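Local coordinates for protein bacterial fluorinating enzyme homolog (Thermus thermophilus, PDB 2CW5) that hydrolyses S-adenosyl-L-methionine to adenosine and L-methionine, working as a homotrimer without chlorinase or fluorinase activity, at residues R78-G84 with P105-L111; Y88-D92 with F138-A142; F199-G203 with M250-L255; R206-R210 with P221-L225. One frame throughout, in Å; residues are numbered along the deposited sequence.

Contact 1: residues R78-G84 with P105-L111; sequences RAVAALG and PRRAFLL
L83 faces both R106 and R107 across two antiparallel strands, the signature of a classic beta bulge, within the mixed sheet of the N-terminal domain. The strands 79-83 and 107-110 run at 159° to each other, with their axes 4.6 Å apart at closest approach.

Backbone bonds fix the register. A81 and F109 form a hydrogen-bonded pair, bonded both ways, F109 N to A81 O being 2.7 Å. L83 N donates to R107 O. At the bulge L83 O takes a straight bond from R106 N at 2.7 Å, while R107 N reaches the same oxygen only weakly. At the other end L111 N donates to A79 O at 2.9 Å. CA-H...O contacts, such as that from A108 CA to A81 O, fill in between.

Apolar contacts divide between the two faces. On the one carrying A81, L83 and F109, L111 CD2 lies 3.7 Å from A81 CB, and L111 also packs on F138 and A141 of helix 133-147. On the other, A82 CB meets P105 CB at 3.7 Å, with W100 against both.

Charged chains border the pair. R78 lays its methylenes across L110 at about a right angle, CG to CD1 being 3.4 Å, while its guanidinium forms a salt bridge with D92. The R107 guanidinium has F109 CZ over one face, off toward the rim. With its CG turned opposite the carbonyl carbon (chi1 -44°), L83 sends CD1 to the edge of the F109 ring, 3.5 Å from CE2.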
loop_
_atom_site.group_PDB
_atom_site.type_symbol
_atom_site.label_atom_id
_atom_site.label_comp_id
_atom_site.label_asym_id
_atom_site.label_seq_id
_atom_site.Cartn_x
_atom_site.Cartn_y
_atom_site.Cartn_z
ATOM N N ARG C 78 11.430 21.956 11.896
ATOM C CA ARG C 78 11.011 23.073 11.003
ATOM C C ARG C 78 10.453 22.536 9.681
ATOM O O ARG C 78 11.061 21.674 9.048
ATOM C CB ARG C 78 12.209 23.989 10.733
ATOM C CG ARG C 78 11.892 25.171 9.844
ATOM C CD ARG C 78 13.000 26.220 9.850
ATOM N NE ARG C 78 14.198 25.803 9.125
ATOM C CZ ARG C 78 15.176 26.634 8.776
ATOM N NH1 ARG C 78 15.094 27.922 9.087
ATOM N NH2 ARG C 78 16.232 26.187 8.112
ATOM N N ALA C 79 9.292 23.047 9.276
ATOM C CA ALA C 79 8.649 22.633 8.028
ATOM C C ALA C 79 9.009 23.639 6.938
ATOM O O ALA C 79 8.785 24.837 7.098
ATOM C CB ALA C 79 7.135 22.573 8.210
ATOM N N VAL C 80 9.558 23.155 5.827
ATOM C CA VAL C 80 9.962 24.055 4.753
ATOM C C VAL C 80 9.587 23.647 3.336
ATOM O O VAL C 80 9.140 22.531 3.070
ATOM C CB VAL C 80 11.499 24.264 4.743
ATOM C CG1 VAL C 80 11.964 24.842 6.068
ATOM C CG2 VAL C 80 12.202 22.938 4.463
ATOM N N ALA C 81 9.779 24.601 2.434
ATOM C CA ALA C 81 9.567 24.416 1.012
ATOM C C ALA C 81 10.868 24.984 0.440
ATOM O O ALA C 81 11.291 26.072 0.833
ATOM C CB ALA C 81 8.387 25.227 0.538
ATOM N N ALA C 82 11.518 24.231 -0.441
ATOM C CA ALA C 82 12.767 24.669 -1.069
ATOM C C ALA C 82 12.549 24.626 -2.576
ATOM O O ALA C 82 11.987 23.664 -3.098
ATOM C CB ALA C 82 13.912 23.752 -0.667
ATOM N N LEU C 83 13.000 25.663 -3.272
ATOM C CA LEU C 83 12.793 25.766 -4.712
ATOM C C LEU C 83 14.055 25.674 -5.563
ATOM O O LEU C 83 15.015 26.414 -5.354
ATOM C CB LEU C 83 12.088 27.088 -5.025
ATOM C CG LEU C 83 10.915 27.483 -4.118
ATOM C CD1 LEU C 83 10.551 28.943 -4.370
ATOM C CD2 LEU C 83 9.723 26.576 -4.375
ATOM N N GLY C 84 14.029 24.757 -6.526
ATOM C CA GLY C 84 15.135 24.570 -7.447
ATOM C C GLY C 84 14.476 24.241 -8.775
ATOM O O GLY C 84 13.414 24.796 -9.072
ATOM N N PRO C 105 18.685 23.866 -4.020
ATOM C CA PRO C 105 17.661 24.913 -3.986
ATOM C C PRO C 105 18.224 26.329 -3.993
ATOM O O PRO C 105 19.314 26.586 -3.477
ATOM C CB PRO C 105 16.884 24.595 -2.709
ATOM C CG PRO C 105 17.911 23.964 -1.837
ATOM C CD PRO C 105 18.650 23.053 -2.792
ATOM N N ARG C 106 17.468 27.238 -4.595
ATOM C CA ARG C 106 17.856 28.640 -4.682
ATOM C C ARG C 106 17.148 29.436 -3.588
ATOM O O ARG C 106 17.686 30.419 -3.077
ATOM C CB ARG C 106 17.482 29.195 -6.057
ATOM C CG ARG C 106 18.186 28.508 -7.217
ATOM C CD ARG C 106 19.620 28.998 -7.376
ATOM N NE ARG C 106 19.664 30.382 -7.844
ATOM C CZ ARG C 106 20.782 31.055 -8.101
ATOM N NH1 ARG C 106 21.965 30.474 -7.937
ATOM N NH2 ARG C 106 20.717 32.311 -8.526
ATOM N N ARG C 107 15.939 29.007 -3.232
ATOM C CA ARG C 107 15.158 29.674 -2.192
ATOM C C ARG C 107 14.445 28.672 -1.290
ATOM O O ARG C 107 14.105 27.574 -1.722
ATOM C CB ARG C 107 14.119 30.611 -2.820
ATOM C CG ARG C 107 14.713 31.821 -3.519
ATOM C CD ARG C 107 13.637 32.842 -3.845
ATOM N NE ARG C 107 12.680 32.345 -4.826
ATOM C CZ ARG C 107 11.523 32.939 -5.100
ATOM N NH1 ARG C 107 11.182 34.051 -4.461
ATOM N NH2 ARG C 107 10.706 32.423 -6.009
ATOM N N ALA C 108 14.225 29.058 -0.036
ATOM C CA ALA C 108 13.541 28.204 0.933
ATOM C C ALA C 108 12.560 29.062 1.721
ATOM O O ALA C 108 12.787 30.262 1.902
ATOM C CB ALA C 108 14.547 27.560 1.874
ATOM N N PHE C 109 11.479 28.446 2.193
ATOM C CA PHE C 109 10.446 29.158 2.940
ATOM C C PHE C 109 9.909 28.350 4.116
ATOM O O PHE C 109 9.805 27.126 4.044
ATOM C CB PHE C 109 9.274 29.489 2.012
ATOM C CG PHE C 109 9.633 30.389 0.866
ATOM C CD1 PHE C 109 9.476 31.766 0.971
ATOM C CD2 PHE C 109 10.133 29.860 -0.318
ATOM C CE1 PHE C 109 9.812 32.604 -0.089
ATOM C CE2 PHE C 109 10.473 30.687 -1.380
ATOM C CZ PHE C 109 10.312 32.062 -1.266
ATOM N N LEU C 110 9.567 29.045 5.198
ATOM C CA LEU C 110 8.991 28.397 6.372
ATOM C C LEU C 110 7.525 28.164 6.027
ATOM O O LEU C 110 6.885 29.034 5.443
ATOM C CB LEU C 110 9.091 29.312 7.597
ATOM C CG LEU C 110 10.061 28.899 8.703
ATOM C CD1 LEU C 110 9.594 27.593 9.337
ATOM C CD2 LEU C 110 11.460 28.752 8.125
ATOM N N LEU C 111 6.991 26.998 6.377
ATOM C CA LEU C 111 5.597 26.709 6.060
ATOM C C LEU C 111 4.633 27.095 7.178
ATOM O O LEU C 111 4.699 26.557 8.282
ATOM C CB LEU C 111 5.420 25.225 5.723
ATOM C CG LEU C 111 6.236 24.673 4.548
ATOM C CD1 LEU C 111 5.796 23.245 4.260
ATOM C CD2 LEU C 111 6.037 25.543 3.321
#

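Contact 2: residues Y88-D92 with F138-A142; sequences YVGPD and FAPAA
Helix 133-147 packs on the central sheet of the N-terminal alpha/beta domain here, F138 setting its ring against the backbone at G90 and P91, where the chain of strand 87-89 turns a corner. In the ring, CE1 comes within 3.2 Å of G90 C, and CZ lies 3.5 Å from P91 N. P91 crosses the phenyl group at about a right angle, its CD 3.9 Å from F138 CZ.

V89 supplies the other half of the contact. Its CG1, anti to the backbone N (chi1 177°), projects to the helix and sits near the plane of the F138 ring, at its edge, 3.8 Å from CD1. The same methyl also meets A141 CB at 4.1 Å, nearly one helical turn after F138. No hydrogen bond joins the two segments, so this is helix-on-sheet packing by apolar groups, and all the residues that touch are buried. L66 and V68 of strand 64-68 and A79 of strand 79-83 also touch F138. Replacing F138 by an alanine removes the ring and is likely to open a gap beside G90 and P91 and cost V89 CG1 its edge contact. The contact lies close to residues probably important for activity, by analogy with relatives: the side chain of P91 is about 4 Å from that of D70, and the side chain of F138 is about as near to that of H133.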
loop_
_atom_site.group_PDB
_atom_site.type_symbol
_atom_site.label_atom_id
_atom_site.label_comp_id
_atom_site.label_asym_id
_atom_site.label_seq_id
_atom_site.Cartn_x
_atom_site.Cartn_y
_atom_site.Cartn_z
ATOM N N TYR C 88 10.484 21.298 -3.455
ATOM C CA TYR C 88 10.472 20.336 -2.361
ATOM C C TYR C 88 9.660 20.834 -1.183
ATOM O O TYR C 88 9.735 22.006 -0.821
ATOM C CB TYR C 88 11.912 20.059 -1.918
ATOM C CG TYR C 88 12.825 19.695 -3.068
ATOM C CD1 TYR C 88 12.876 18.392 -3.555
ATOM C CD2 TYR C 88 13.591 20.670 -3.710
ATOM C CE1 TYR C 88 13.664 18.064 -4.660
ATOM C CE2 TYR C 88 14.379 20.358 -4.814
ATOM C CZ TYR C 88 14.409 19.053 -5.287
ATOM O OH TYR C 88 15.154 18.741 -6.406
ATOM N N VAL C 89 8.877 19.937 -0.596
ATOM C CA VAL C 89 8.051 20.273 0.557
ATOM C C VAL C 89 8.192 19.156 1.576
ATOM O O VAL C 89 7.864 18.004 1.303
ATOM C CB VAL C 89 6.569 20.415 0.162
ATOM C CG1 VAL C 89 5.715 20.693 1.405
ATOM C CG2 VAL C 89 6.412 21.525 -0.857
ATOM N N GLY C 90 8.700 19.499 2.753
ATOM C CA GLY C 90 8.878 18.498 3.780
ATOM C C GLY C 90 9.665 19.047 4.952
ATOM O O GLY C 90 9.952 20.242 4.999
ATOM N N PRO C 91 10.015 18.191 5.921
ATOM C CA PRO C 91 10.776 18.579 7.113
ATOM C C PRO C 91 12.219 18.958 6.807
ATOM O O PRO C 91 12.867 18.363 5.947
ATOM C CB PRO C 91 10.681 17.341 7.995
ATOM C CG PRO C 91 10.661 16.229 6.977
ATOM C CD PRO C 91 9.673 16.760 5.964
ATOM N N ASP C 92 12.707 19.971 7.514
ATOM C CA ASP C 92 14.073 20.445 7.345
ATOM C C ASP C 92 14.960 19.595 8.247
ATOM O O ASP C 92 15.480 20.064 9.264
ATOM C CB ASP C 92 14.154 21.926 7.736
ATOM C CG ASP C 92 15.502 22.551 7.422
ATOM O OD1 ASP C 92 16.220 22.042 6.534
ATOM O OD2 ASP C 92 15.837 23.574 8.056
ATOM N N PHE C 138 2.127 20.315 5.575
ATOM C CA PHE C 138 2.715 19.980 4.279
ATOM C C PHE C 138 1.733 19.869 3.106
ATOM O O PHE C 138 2.001 20.399 2.025
ATOM C CB PHE C 138 3.544 18.700 4.405
ATOM C CG PHE C 138 4.705 18.829 5.355
ATOM C CD1 PHE C 138 5.699 19.783 5.134
ATOM C CD2 PHE C 138 4.799 18.015 6.479
ATOM C CE1 PHE C 138 6.772 19.922 6.025
ATOM C CE2 PHE C 138 5.866 18.143 7.375
ATOM C CZ PHE C 138 6.855 19.103 7.144
ATOM N N ALA C 139 0.600 19.201 3.312
ATOM C CA ALA C 139 -0.384 19.044 2.238
ATOM C C ALA C 139 -0.891 20.380 1.699
ATOM O O ALA C 139 -0.930 20.591 0.483
ATOM C CB ALA C 139 -1.564 18.186 2.710
ATOM N N PRO C 140 -1.302 21.300 2.591
ATOM C CA PRO C 140 -1.790 22.588 2.091
ATOM C C PRO C 140 -0.701 23.370 1.353
ATOM O O PRO C 140 -0.983 24.103 0.405
ATOM C CB PRO C 140 -2.280 23.293 3.359
ATOM C CG PRO C 140 -1.451 22.673 4.453
ATOM C CD PRO C 140 -1.426 21.219 4.058
ATOM N N ALA C 141 0.541 23.188 1.784
ATOM C CA ALA C 141 1.676 23.864 1.165
ATOM C C ALA C 141 1.892 23.312 -0.243
ATOM O O ALA C 141 2.088 24.064 -1.205
ATOM C CB ALA C 141 2.925 23.651 2.013
ATOM N N ALA C 142 1.841 21.990 -0.356
ATOM C CA ALA C 142 2.024 21.325 -1.640
ATOM C C ALA C 142 0.925 21.719 -2.624
ATOM O O ALA C 142 1.195 21.960 -3.798
ATOM C CB ALA C 142 2.037 19.821 -1.443
#

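Contact 3: residues F199-G203 with M250-L255; sequences FVEVG and MPVRLL
E201 and R253 both start with CG anti to their backbone N (chi1 179° and 165°), which lays the two chains side by side and pointing the same way; a bend at chi3 of R253 then turns its guanidinium to the carboxylate. E201 OE2 lies near the guanidinium plane, 2.6 Å from R253 NH2, in a salt bridge. The hydrogen bond within it is weak, its angle at the hydrogen being 129°, and the two flat groups stand nearly perpendicular, which argues for a single-oxygen contact over a two-pronged one. L255 crosses the same carboxylate chain obliquely, CD2 lying 3.9 Å from OE1. A glutamine in place of E201 would probably leave the R253 guanidinium without its charged mate in this pair.

The backbones beneath are neighbouring antiparallel strands of the C-terminal domain's beta sheet. E201 and R253 form a hydrogen-bonded pair, with E201 N 2.8 Å from R253 O and R253 N returning to E201 O. L255 N closes the terminal end on F199 O at 2.9 Å.

On the face carrying V200 and V202, V202 CG2 meets V252 CG2 at 4.0 Å, while V178 of strand 175-181 touches both V202 and V252. At the turn end a water accepts from G203 N and donates to P251 O at 2.7 Å. The selenium of M250, a selenomethionine, rests 3.8 Å from G203 CA.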
loop_
_atom_site.group_PDB
_atom_site.type_symbol
_atom_site.label_atom_id
_atom_site.label_comp_id
_atom_site.label_asym_id
_atom_site.label_seq_id
_atom_site.Cartn_x
_atom_site.Cartn_y
_atom_site.Cartn_z
ATOM N N PHE C 199 37.647 -5.775 -6.188
ATOM C CA PHE C 199 37.041 -6.265 -4.954
ATOM C C PHE C 199 36.693 -5.108 -4.023
ATOM O O PHE C 199 37.400 -4.102 -3.968
ATOM C CB PHE C 199 38.005 -7.207 -4.228
ATOM C CG PHE C 199 38.177 -8.540 -4.897
ATOM C CD1 PHE C 199 37.185 -9.510 -4.809
ATOM C CD2 PHE C 199 39.333 -8.827 -5.617
ATOM C CE1 PHE C 199 37.343 -10.750 -5.427
ATOM C CE2 PHE C 199 39.499 -10.061 -6.238
ATOM C CZ PHE C 199 38.502 -11.024 -6.142
ATOM N N VAL C 200 35.596 -5.257 -3.295
ATOM C CA VAL C 200 35.176 -4.232 -2.356
ATOM C C VAL C 200 35.140 -4.874 -0.972
ATOM O O VAL C 200 34.636 -5.985 -0.805
ATOM C CB VAL C 200 33.784 -3.660 -2.735
ATOM C CG1 VAL C 200 32.718 -4.741 -2.644
ATOM C CG2 VAL C 200 33.446 -2.495 -1.839
ATOM N N GLU C 201 35.703 -4.186 0.012
ATOM C CA GLU C 201 35.738 -4.706 1.366
ATOM C C GLU C 201 34.730 -4.011 2.270
ATOM O O GLU C 201 34.728 -2.785 2.397
ATOM C CB GLU C 201 37.147 -4.564 1.943
ATOM C CG GLU C 201 37.283 -5.060 3.373
ATOM C CD GLU C 201 38.720 -5.064 3.853
ATOM O OE1 GLU C 201 39.527 -5.859 3.319
ATOM O OE2 GLU C 201 39.043 -4.271 4.763
ATOM N N VAL C 202 33.869 -4.809 2.888
ATOM C CA VAL C 202 32.853 -4.297 3.798
ATOM C C VAL C 202 32.510 -5.366 4.836
ATOM O O VAL C 202 32.364 -6.540 4.500
ATOM C CB VAL C 202 31.569 -3.887 3.032
ATOM C CG1 VAL C 202 31.001 -5.075 2.278
ATOM C CG2 VAL C 202 30.533 -3.329 4.005
ATOM N N GLY C 203 32.404 -4.953 6.096
ATOM C CA GLY C 203 32.074 -5.886 7.160
ATOM C C GLY C 203 33.113 -6.971 7.367
ATOM O O GLY C 203 32.797 -8.059 7.849
HETATM N N MSE C 250 28.672 1.621 7.970
HETATM C CA MSE C 250 29.798 0.710 7.897
HETATM C C MSE C 250 30.695 1.122 6.732
HETATM O O MSE C 250 30.217 1.359 5.624
HETATM C CB MSE C 250 29.280 -0.709 7.694
HETATM C CG MSE C 250 30.201 -1.806 8.147
HETATM SE SE MSE C 250 29.234 -3.482 8.148
HETATM C CE MSE C 250 28.308 -3.286 9.830
ATOM N N PRO C 251 32.009 1.226 6.972
ATOM C CA PRO C 251 32.885 1.621 5.869
ATOM C C PRO C 251 32.984 0.594 4.742
ATOM O O PRO C 251 32.881 -0.618 4.960
ATOM C CB PRO C 251 34.226 1.883 6.559
ATOM C CG PRO C 251 34.173 1.003 7.770
ATOM C CD PRO C 251 32.750 1.164 8.245
ATOM N N VAL C 252 33.155 1.115 3.532
ATOM C CA VAL C 252 33.285 0.311 2.325
ATOM C C VAL C 252 34.564 0.804 1.664
ATOM O O VAL C 252 34.742 2.007 1.468
ATOM C CB VAL C 252 32.084 0.535 1.384
ATOM C CG1 VAL C 252 32.258 -0.278 0.112
ATOM C CG2 VAL C 252 30.792 0.134 2.092
ATOM N N ARG C 253 35.455 -0.120 1.327
ATOM C CA ARG C 253 36.729 0.251 0.726
ATOM C C ARG C 253 37.072 -0.532 -0.537
ATOM O O ARG C 253 37.059 -1.761 -0.540
ATOM C CB ARG C 253 37.830 0.074 1.781
ATOM C CG ARG C 253 39.258 0.057 1.268
ATOM C CD ARG C 253 40.222 0.011 2.449
ATOM N NE ARG C 253 39.760 -0.930 3.467
ATOM C CZ ARG C 253 40.259 -1.020 4.698
ATOM N NH1 ARG C 253 41.250 -0.225 5.081
ATOM N NH2 ARG C 253 39.754 -1.902 5.552
ATOM N N LEU C 254 37.370 0.188 -1.615
ATOM C CA LEU C 254 37.741 -0.455 -2.868
ATOM C C LEU C 254 39.182 -0.940 -2.756
ATOM O O LEU C 254 40.092 -0.158 -2.486
ATOM C CB LEU C 254 37.602 0.521 -4.038
ATOM C CG LEU C 254 36.161 0.856 -4.438
ATOM C CD1 LEU C 254 36.161 1.919 -5.527
ATOM C CD2 LEU C 254 35.458 -0.408 -4.920
ATOM N N LEU C 255 39.377 -2.238 -2.952
ATOM C CA LEU C 255 40.701 -2.834 -2.862
ATOM C C LEU C 255 41.435 -2.714 -4.193
ATOM O O LEU C 255 41.757 -3.765 -4.784
ATOM C CB LEU C 255 40.581 -4.306 -2.459
ATOM C CG LEU C 255 39.850 -4.570 -1.141
ATOM C CD1 LEU C 255 39.558 -6.054 -1.006
ATOM C CD2 LEU C 255 40.689 -4.068 0.024
ATOM O OXT LEU C 255 41.673 -1.567 -4.629
HETATM O O HOH W 1 33.018 -2.334 7.037
#

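Contact 4: residues R206-R210 with P221-L225; sequences RVPVR and PVAYL
Two backbone bonds, one through each neighbour of V209 (P208 O and R210 N), join the segments around a single bridge, V209 to A223: A223 N gives its hydrogen to P208 O at 2.9 Å, and A223 O receives R210 N at 2.7 Å. The same A223 O lies 3.1 Å from V209 CA in a CA-H...O contact. The short strands themselves diverge, their directions 59° apart.

Valine methyls carry much of the apolar contact. V207 CG1, anti to its own nitrogen (chi1 179°), comes down on the backbone of the other strand, 3.5 Å from V222 CA. V209 CG2 meets A223 CB at 3.9 Å, so the alanine methyl has branches of both V207 and V209 near it; V200 of strand 199-202 also packs on A223. V222 CG2 meets R210 CB at 3.9 Å, the two side chains crossing at about a right angle. The bend of R210 at chi2 brings its NH1 back to V209 O, at 2.7 Å, a donor that stands above the carbonyl plane although the oxygen lies in the guanidinium plane.

Y224 touches R210 O through its CB, while its hydroxyl makes a weak hydrogen bond to E232, a residue that probably binds S-adenosyl-L-methionine, as in relatives. Strands 205-208 and 221-225 are the outermost of the antiparallel sheet, and a bridge beside these two edge strands is consistent with the sheet curling into the beta barrel of this domain.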
loop_
_atom_site.group_PDB
_atom_site.type_symbol
_atom_site.label_atom_id
_atom_site.label_comp_id
_atom_site.label_asym_id
_atom_site.label_seq_id
_atom_site.Cartn_x
_atom_site.Cartn_y
_atom_site.Cartn_z
ATOM N N ARG C 206 35.598 -9.627 1.686
ATOM C CA ARG C 206 36.082 -9.207 0.377
ATOM C C ARG C 206 35.041 -9.661 -0.635
ATOM O O ARG C 206 34.881 -10.857 -0.881
ATOM C CB ARG C 206 37.429 -9.862 0.064
ATOM C CG ARG C 206 38.599 -9.318 0.871
ATOM C CD ARG C 206 39.785 -10.281 0.841
ATOM N NE ARG C 206 40.288 -10.530 -0.509
ATOM C CZ ARG C 206 41.013 -9.666 -1.214
ATOM N NH1 ARG C 206 41.329 -8.484 -0.701
ATOM N NH2 ARG C 206 41.425 -9.987 -2.436
ATOM N N VAL C 207 34.323 -8.706 -1.213
ATOM C CA VAL C 207 33.283 -9.014 -2.186
ATOM C C VAL C 207 33.716 -8.640 -3.600
ATOM O O VAL C 207 34.168 -7.523 -3.846
ATOM C CB VAL C 207 31.978 -8.265 -1.834
ATOM C CG1 VAL C 207 30.899 -8.567 -2.861
ATOM C CG2 VAL C 207 31.516 -8.668 -0.433
ATOM N N PRO C 208 33.594 -9.581 -4.550
ATOM C CA PRO C 208 33.983 -9.310 -5.935
ATOM C C PRO C 208 32.982 -8.417 -6.661
ATOM O O PRO C 208 31.772 -8.529 -6.464
ATOM C CB PRO C 208 34.058 -10.704 -6.547
ATOM C CG PRO C 208 32.962 -11.424 -5.827
ATOM C CD PRO C 208 33.182 -10.988 -4.391
ATOM N N VAL C 209 33.501 -7.527 -7.496
ATOM C CA VAL C 209 32.665 -6.627 -8.271
ATOM C C VAL C 209 32.433 -7.280 -9.628
ATOM O O VAL C 209 33.370 -7.783 -10.244
ATOM C CB VAL C 209 33.355 -5.268 -8.475
ATOM C CG1 VAL C 209 32.474 -4.356 -9.308
ATOM C CG2 VAL C 209 33.660 -4.636 -7.127
ATOM N N ARG C 210 31.186 -7.278 -10.085
ATOM C CA ARG C 210 30.846 -7.884 -11.365
ATOM C C ARG C 210 29.803 -7.071 -12.123
ATOM O O ARG C 210 29.219 -6.133 -11.582
ATOM C CB ARG C 210 30.325 -9.309 -11.145
ATOM C CG ARG C 210 31.385 -10.303 -10.688
ATOM C CD ARG C 210 32.396 -10.576 -11.797
ATOM N NE ARG C 210 33.386 -11.585 -11.423
ATOM C CZ ARG C 210 34.349 -11.400 -10.526
ATOM N NH1 ARG C 210 34.463 -10.238 -9.899
ATOM N NH2 ARG C 210 35.202 -12.380 -10.257
ATOM N N PRO C 221 27.587 -13.305 -2.099
ATOM C CA PRO C 221 27.563 -11.839 -2.187
ATOM C C PRO C 221 28.309 -11.317 -3.414
ATOM O O PRO C 221 29.329 -11.874 -3.814
ATOM C CB PRO C 221 28.247 -11.418 -0.900
ATOM C CG PRO C 221 29.344 -12.440 -0.806
ATOM C CD PRO C 221 28.620 -13.742 -1.139
ATOM N N VAL C 222 27.808 -10.234 -3.997
ATOM C CA VAL C 222 28.441 -9.647 -5.172
ATOM C C VAL C 222 28.227 -8.134 -5.196
ATOM O O VAL C 222 27.189 -7.639 -4.751
ATOM C CB VAL C 222 27.866 -10.274 -6.465
ATOM C CG1 VAL C 222 26.371 -10.006 -6.551
ATOM C CG2 VAL C 222 28.592 -9.724 -7.685
ATOM N N ALA C 223 29.217 -7.407 -5.708
ATOM C CA ALA C 223 29.137 -5.951 -5.801
ATOM C C ALA C 223 29.009 -5.549 -7.269
ATOM O O ALA C 223 29.566 -6.204 -8.154
ATOM C CB ALA C 223 30.379 -5.315 -5.186
ATOM N N TYR C 224 28.281 -4.465 -7.519
ATOM C CA TYR C 224 28.052 -3.981 -8.878
ATOM C C TYR C 224 27.572 -2.537 -8.819
ATOM O O TYR C 224 27.134 -2.069 -7.767
ATOM C CB TYR C 224 26.975 -4.839 -9.544
ATOM C CG TYR C 224 25.683 -4.849 -8.757
ATOM C CD1 TYR C 224 24.716 -3.861 -8.948
ATOM C CD2 TYR C 224 25.465 -5.793 -7.753
ATOM C CE1 TYR C 224 23.574 -3.808 -8.156
ATOM C CE2 TYR C 224 24.326 -5.747 -6.953
ATOM C CZ TYR C 224 23.387 -4.752 -7.158
ATOM O OH TYR C 224 22.275 -4.683 -6.349
ATOM N N LEU C 225 27.643 -1.832 -9.945
ATOM C CA LEU C 225 27.169 -0.456 -9.969
ATOM C C LEU C 225 25.655 -0.532 -10.119
ATOM O O LEU C 225 25.146 -1.128 -11.068
ATOM C CB LEU C 225 27.776 0.320 -11.139
ATOM C CG LEU C 225 27.543 1.834 -11.077
ATOM C CD1 LEU C 225 28.307 2.419 -9.894
ATOM C CD2 LEU C 225 27.997 2.485 -12.372
#

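Overall arrangement
Contacts 1 and 2 belong to the N-terminal domain and lie 9 Å apart between centres, both reaching the mixed sheet in which strands 79-83 and 87-89 are neighbours. Their segments alternate along the chain, and the backbones of A82 and Y88 link them directly. Contacts 3 and 4, 10 Å apart between centres, share the antiparallel sheet of the C-terminal domain, where the backbones of V200 and V207 join them; contact 4 is nested inside the loop that contact 3 closes. The two pairs come in series and sit on opposite sides of the chain's centre, their centres 36 to 39 Å apart, so they report on separate domains, with no contact between them (nearest atoms at least about 21 Å apart).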